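PDB 1YSJ: protein yxeP from Bacillus subtilis, which probably catalyses the deacetylation of N-acetylcysteine to acetate and cysteine, using two divalent metal ions per subunit in a pathway that degrades S-(2-succino)cysteine. Local coordinates for residues G78-G89 / R142-F153. The protein carries 1 engineered substitution. Numbering follows the deposited sequence.
Sequences GVIAEIKGREDG and RAELKGTVRFIF. Engineered in segment 78-89: G78 (natural residue Ala).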
loop_
_atom_site.group_PDB
_atom_site.type_symbol
_atom_site.label_atom_id
_atom_site.label_comp_id
_atom_site.label_asym_id
_atom_site.label_seq_id
_atom_site.Cartn_x
_atom_site.Cartn_y
_atom_site.Cartn_z
ATOM N N GLY A 78 -32.831 -20.286 -0.745
ATOM C CA GLY A 78 -33.841 -19.325 -1.163
ATOM C C GLY A 78 -35.113 -20.060 -1.518
ATOM O O GLY A 78 -35.075 -21.222 -1.929
ATOM N N VAL A 79 -36.243 -19.382 -1.348
ATOM C CA VAL A 79 -37.550 -20.001 -1.530
ATOM C C VAL A 79 -38.409 -19.098 -2.394
ATOM O O VAL A 79 -38.472 -17.885 -2.170
ATOM C CB VAL A 79 -38.257 -20.268 -0.162
ATOM C CG1 VAL A 79 -39.596 -20.964 -0.356
ATOM C CG2 VAL A 79 -37.374 -21.095 0.757
ATOM N N ILE A 80 -39.053 -19.698 -3.391
ATOM C CA ILE A 80 -40.010 -18.996 -4.232
ATOM C C ILE A 80 -41.381 -19.613 -4.004
ATOM O O ILE A 80 -41.574 -20.813 -4.192
ATOM C CB ILE A 80 -39.637 -19.057 -5.743
ATOM C CG1 ILE A 80 -38.132 -18.797 -5.968
ATOM C CG2 ILE A 80 -40.523 -18.104 -6.566
ATOM C CD1 ILE A 80 -37.612 -17.408 -5.527
ATOM N N ALA A 81 -42.325 -18.782 -3.582
ATOM C CA ALA A 81 -43.689 -19.217 -3.326
ATOM C C ALA A 81 -44.655 -18.387 -4.165
ATOM O O ALA A 81 -44.278 -17.350 -4.716
ATOM C CB ALA A 81 -44.010 -19.105 -1.834
ATOM N N GLU A 82 -45.900 -18.843 -4.260
ATOM C CA GLU A 82 -46.884 -18.200 -5.124
ATOM C C GLU A 82 -48.294 -18.351 -4.562
ATOM O O GLU A 82 -48.688 -19.439 -4.141
ATOM C CB GLU A 82 -46.796 -18.791 -6.539
ATOM C CG GLU A 82 -47.695 -18.140 -7.580
ATOM C CD GLU A 82 -47.311 -18.508 -9.011
ATOM O OE1 GLU A 82 -46.272 -18.009 -9.499
ATOM O OE2 GLU A 82 -48.060 -19.282 -9.655
ATOM N N ILE A 83 -49.039 -17.245 -4.551
ATOM C CA ILE A 83 -50.461 -17.256 -4.197
ATOM C C ILE A 83 -51.278 -16.663 -5.338
ATOM O O ILE A 83 -51.118 -15.491 -5.696
ATOM C CB ILE A 83 -50.746 -16.511 -2.861
ATOM C CG1 ILE A 83 -50.136 -17.285 -1.687
ATOM C CG2 ILE A 83 -52.246 -16.328 -2.644
ATOM C CD1 ILE A 83 -49.967 -16.485 -0.428
ATOM N N LYS A 84 -52.146 -17.493 -5.911
ATOM C CA LYS A 84 -52.991 -17.088 -7.026
ATOM C C LYS A 84 -54.341 -16.606 -6.523
ATOM O O LYS A 84 -54.934 -17.209 -5.630
ATOM C CB LYS A 84 -53.187 -18.247 -8.010
ATOM C CG LYS A 84 -51.898 -18.953 -8.408
ATOM C CD LYS A 84 -52.172 -20.188 -9.258
ATOM C CE LYS A 84 -51.917 -19.926 -10.731
ATOM N NZ LYS A 84 -50.457 -19.822 -10.992
ATOM N N GLY A 85 -54.819 -15.509 -7.101
ATOM C CA GLY A 85 -56.184 -15.052 -6.876
ATOM C C GLY A 85 -57.156 -15.927 -7.643
ATOM O O GLY A 85 -56.753 -16.905 -8.280
ATOM N N ARG A 86 -58.438 -15.580 -7.587
ATOM C CA ARG A 86 -59.476 -16.376 -8.252
ATOM C C ARG A 86 -59.802 -15.859 -9.661
ATOM O O ARG A 86 -60.653 -16.412 -10.361
ATOM C CB ARG A 86 -60.726 -16.481 -7.368
ATOM C CG ARG A 86 -60.449 -17.008 -5.947
ATOM C CD ARG A 86 -59.703 -18.353 -5.942
ATOM N NE ARG A 86 -60.563 -19.472 -6.334
ATOM C CZ ARG A 86 -60.144 -20.717 -6.549
ATOM N NH1 ARG A 86 -58.861 -21.033 -6.421
ATOM N NH2 ARG A 86 -61.016 -21.654 -6.901
ATOM N N GLU A 87 -59.106 -14.798 -10.059
ATOM C CA GLU A 87 -59.168 -14.260 -11.415
ATOM C C GLU A 87 -57.804 -14.394 -12.080
ATOM O O GLU A 87 -56.770 -14.309 -11.408
ATOM C CB GLU A 87 -59.530 -12.772 -11.392
ATOM C CG GLU A 87 -60.956 -12.435 -10.980
ATOM C CD GLU A 87 -61.332 -10.991 -11.314
ATOM O OE1 GLU A 87 -60.441 -10.212 -11.725
ATOM O OE2 GLU A 87 -62.523 -10.637 -11.173
ATOM N N ASP A 88 -57.804 -14.595 -13.396
ATOM C CA ASP A 88 -56.590 -14.429 -14.193
ATOM C C ASP A 88 -56.181 -12.963 -14.134
ATOM O O ASP A 88 -57.030 -12.073 -14.203
ATOM C CB ASP A 88 -56.821 -14.847 -15.650
ATOM C CG ASP A 88 -56.781 -16.358 -15.849
ATOM O OD1 ASP A 88 -56.521 -17.094 -14.870
ATOM O OD2 ASP A 88 -57.008 -16.811 -16.994
ATOM N N GLY A 89 -54.886 -12.715 -13.986
ATOM C CA GLY A 89 -54.389 -11.350 -13.879
ATOM C C GLY A 89 -52.877 -11.252 -13.904
ATOM O O GLY A 89 -52.189 -12.265 -14.062
ATOM N N ARG A 142 -57.593 -14.713 -1.064
ATOM C CA ARG A 142 -57.397 -15.000 -2.493
ATOM C C ARG A 142 -58.475 -14.412 -3.399
ATOM O O ARG A 142 -58.191 -14.056 -4.543
ATOM C CB ARG A 142 -57.288 -16.509 -2.726
ATOM C CG ARG A 142 -56.045 -17.136 -2.127
ATOM C CD ARG A 142 -56.135 -18.642 -2.148
ATOM N NE ARG A 142 -54.993 -19.268 -1.488
ATOM C CZ ARG A 142 -53.902 -19.701 -2.113
ATOM N NH1 ARG A 142 -53.785 -19.575 -3.428
ATOM N NH2 ARG A 142 -52.921 -20.261 -1.421
ATOM N N ALA A 143 -59.700 -14.311 -2.885
ATOM C CA ALA A 143 -60.815 -13.713 -3.627
ATOM C C ALA A 143 -60.614 -12.217 -3.899
ATOM O O ALA A 143 -61.185 -11.673 -4.847
ATOM C CB ALA A 143 -62.134 -13.958 -2.904
ATOM N N GLU A 144 -59.803 -11.562 -3.068
ATOM C CA GLU A 144 -59.500 -10.134 -3.222
ATOM C C GLU A 144 -58.384 -9.870 -4.233
ATOM O O GLU A 144 -58.252 -8.754 -4.740
ATOM C CB GLU A 144 -59.124 -9.509 -1.875
ATOM C CG GLU A 144 -60.262 -9.443 -0.862
ATOM C CD GLU A 144 -59.865 -8.721 0.419
ATOM O OE1 GLU A 144 -59.937 -9.346 1.503
ATOM O OE2 GLU A 144 -59.474 -7.531 0.339
ATOM N N LEU A 145 -57.580 -10.893 -4.520
ATOM C CA LEU A 145 -56.450 -10.745 -5.433
ATOM C C LEU A 145 -56.860 -10.838 -6.899
ATOM O O LEU A 145 -57.370 -11.868 -7.349
ATOM C CB LEU A 145 -55.357 -11.776 -5.125
ATOM C CG LEU A 145 -54.638 -11.718 -3.772
ATOM C CD1 LEU A 145 -53.698 -12.910 -3.628
ATOM C CD2 LEU A 145 -53.878 -10.407 -3.594
ATOM N N LYS A 146 -56.631 -9.754 -7.636
ATOM C CA LYS A 146 -56.889 -9.724 -9.075
ATOM C C LYS A 146 -55.625 -10.144 -9.828
ATOM O O LYS A 146 -55.094 -9.413 -10.670
ATOM C CB LYS A 146 -57.368 -8.335 -9.528
ATOM C CG LYS A 146 -58.463 -7.694 -8.674
ATOM C CD LYS A 146 -59.797 -8.421 -8.782
ATOM C CE LYS A 146 -60.967 -7.484 -8.480
ATOM N NZ LYS A 146 -60.828 -6.770 -7.174
ATOM N N GLY A 147 -55.141 -11.335 -9.507
ATOM C CA GLY A 147 -53.943 -11.860 -10.124
ATOM C C GLY A 147 -53.146 -12.696 -9.157
ATOM O O GLY A 147 -53.710 -13.393 -8.316
ATOM N N THR A 148 -51.827 -12.603 -9.267
ATOM C CA THR A 148 -50.936 -13.514 -8.568
ATOM C C THR A 148 -49.814 -12.770 -7.850
ATOM O O THR A 148 -49.232 -11.830 -8.391
ATOM C CB THR A 148 -50.357 -14.550 -9.559
ATOM O OG1 THR A 148 -51.433 -15.312 -10.123
ATOM C CG2 THR A 148 -49.369 -15.495 -8.878
ATOM N N VAL A 149 -49.530 -13.198 -6.621
ATOM C CA VAL A 149 -48.380 -12.696 -5.885
ATOM C C VAL A 149 -47.319 -13.785 -5.783
ATOM O O VAL A 149 -47.561 -14.871 -5.247
ATOM C CB VAL A 149 -48.746 -12.170 -4.472
ATOM C CG1 VAL A 149 -47.518 -11.566 -3.804
ATOM C CG2 VAL A 149 -49.861 -11.133 -4.551
ATOM N N ARG A 150 -46.143 -13.483 -6.316
ATOM C CA ARG A 150 -44.993 -14.355 -6.187
ATOM C C ARG A 150 -44.117 -13.856 -5.031
ATOM O O ARG A 150 -43.783 -12.673 -4.963
ATOM C CB ARG A 150 -44.220 -14.379 -7.500
ATOM C CG ARG A 150 -43.335 -15.590 -7.686
ATOM C CD ARG A 150 -42.870 -15.687 -9.127
ATOM N NE ARG A 150 -43.933 -16.166 -10.006
ATOM C CZ ARG A 150 -43.880 -16.149 -11.337
ATOM N NH1 ARG A 150 -42.814 -15.659 -11.963
ATOM N NH2 ARG A 150 -44.904 -16.620 -12.045
ATOM N N PHE A 151 -43.774 -14.755 -4.112
ATOM C CA PHE A 151 -42.920 -14.406 -2.977
ATOM C C PHE A 151 -41.491 -14.881 -3.203
ATOM O O PHE A 151 -41.248 -16.042 -3.542
ATOM C CB PHE A 151 -43.485 -14.972 -1.668
ATOM C CG PHE A 151 -44.828 -14.415 -1.308
ATOM C CD1 PHE A 151 -45.993 -14.980 -1.828
ATOM C CD2 PHE A 151 -44.933 -13.316 -0.461
ATOM C CE1 PHE A 151 -47.240 -14.462 -1.503
ATOM C CE2 PHE A 151 -46.175 -12.790 -0.132
ATOM C CZ PHE A 151 -47.333 -13.362 -0.655
ATOM N N ILE A 152 -40.555 -13.961 -3.008
ATOM C CA ILE A 152 -39.143 -14.199 -3.251
ATOM C C ILE A 152 -38.379 -14.095 -1.933
ATOM O O ILE A 152 -38.276 -13.019 -1.337
ATOM C CB ILE A 152 -38.575 -13.188 -4.294
ATOM C CG1 ILE A 152 -39.308 -13.340 -5.629
ATOM C CG2 ILE A 152 -37.065 -13.366 -4.480
ATOM C CD1 ILE A 152 -39.081 -12.195 -6.596
ATOM N N PHE A 153 -37.868 -15.230 -1.475
ATOM C CA PHE A 153 -37.003 -15.257 -0.308
ATOM C C PHE A 153 -35.578 -15.446 -0.812
ATOM O O PHE A 153 -35.144 -16.550 -1.122
ATOM C CB PHE A 153 -37.455 -16.332 0.693
ATOM C CG PHE A 153 -38.835 -16.084 1.255
ATOM C CD1 PHE A 153 -39.966 -16.603 0.623
ATOM C CD2 PHE A 153 -39.007 -15.314 2.401
ATOM C CE1 PHE A 153 -41.241 -16.370 1.124
ATOM C CE2 PHE A 153 -40.286 -15.071 2.916
ATOM C CZ PHE A 153 -41.404 -15.602 2.276
HETATM O O HOH W 1 -50.545 -21.073 -2.974
HETATM O O HOH W 2 -52.031 -20.367 -5.387
HETATM O O HOH W 3 -59.658 -13.117 -7.104
#
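Backbone bonds join V79, A81 and I83 to F153, F151 and V149 as antiparallel hydrogen-bonded pairs, locking strands 79-84 and 148-153 side by side in the mixed sheet of the metal-binding M20 fold; I83 N to V149 O measures 2.9 Å. Past the strands, G85 N adds a 2.7 Å bond to G147 O.

On the face shared with I80, T148 and I152, the residues E82, K84 and R150 form a salt-bridge network. R150 comes side-on, NE at 3.0 Å and NH2 at 3.2 Å from the same E82 OE1, with guanidinium and carboxylate only 22° from coplanar. E82 CG lies anti to the backbone N (chi1 -176°), which sets CG against T148 CG2. The other oxygen, OE2, takes K84 NZ at 2.8 Å, while R150 NH1 turns to the carbonyls of V171 and N173. A glutamine here would probably leave R150 and K84 without their shared negative charge.

On the opposite face, I83 CD1 meets F151 CE1 at 3.6 Å, and I83 CG2 sits over one face of the R142 guanidinium, toward its rim; R142 NH2 is hydrogen-bonded to N139 OD1. Helix 52-64 packs on V79 and A81, and helix 124-139 on F151 and F153.

One carboxylate thus bridges two cations and probably offsets part of their charge, while the other face of the ladder joins the helical layer.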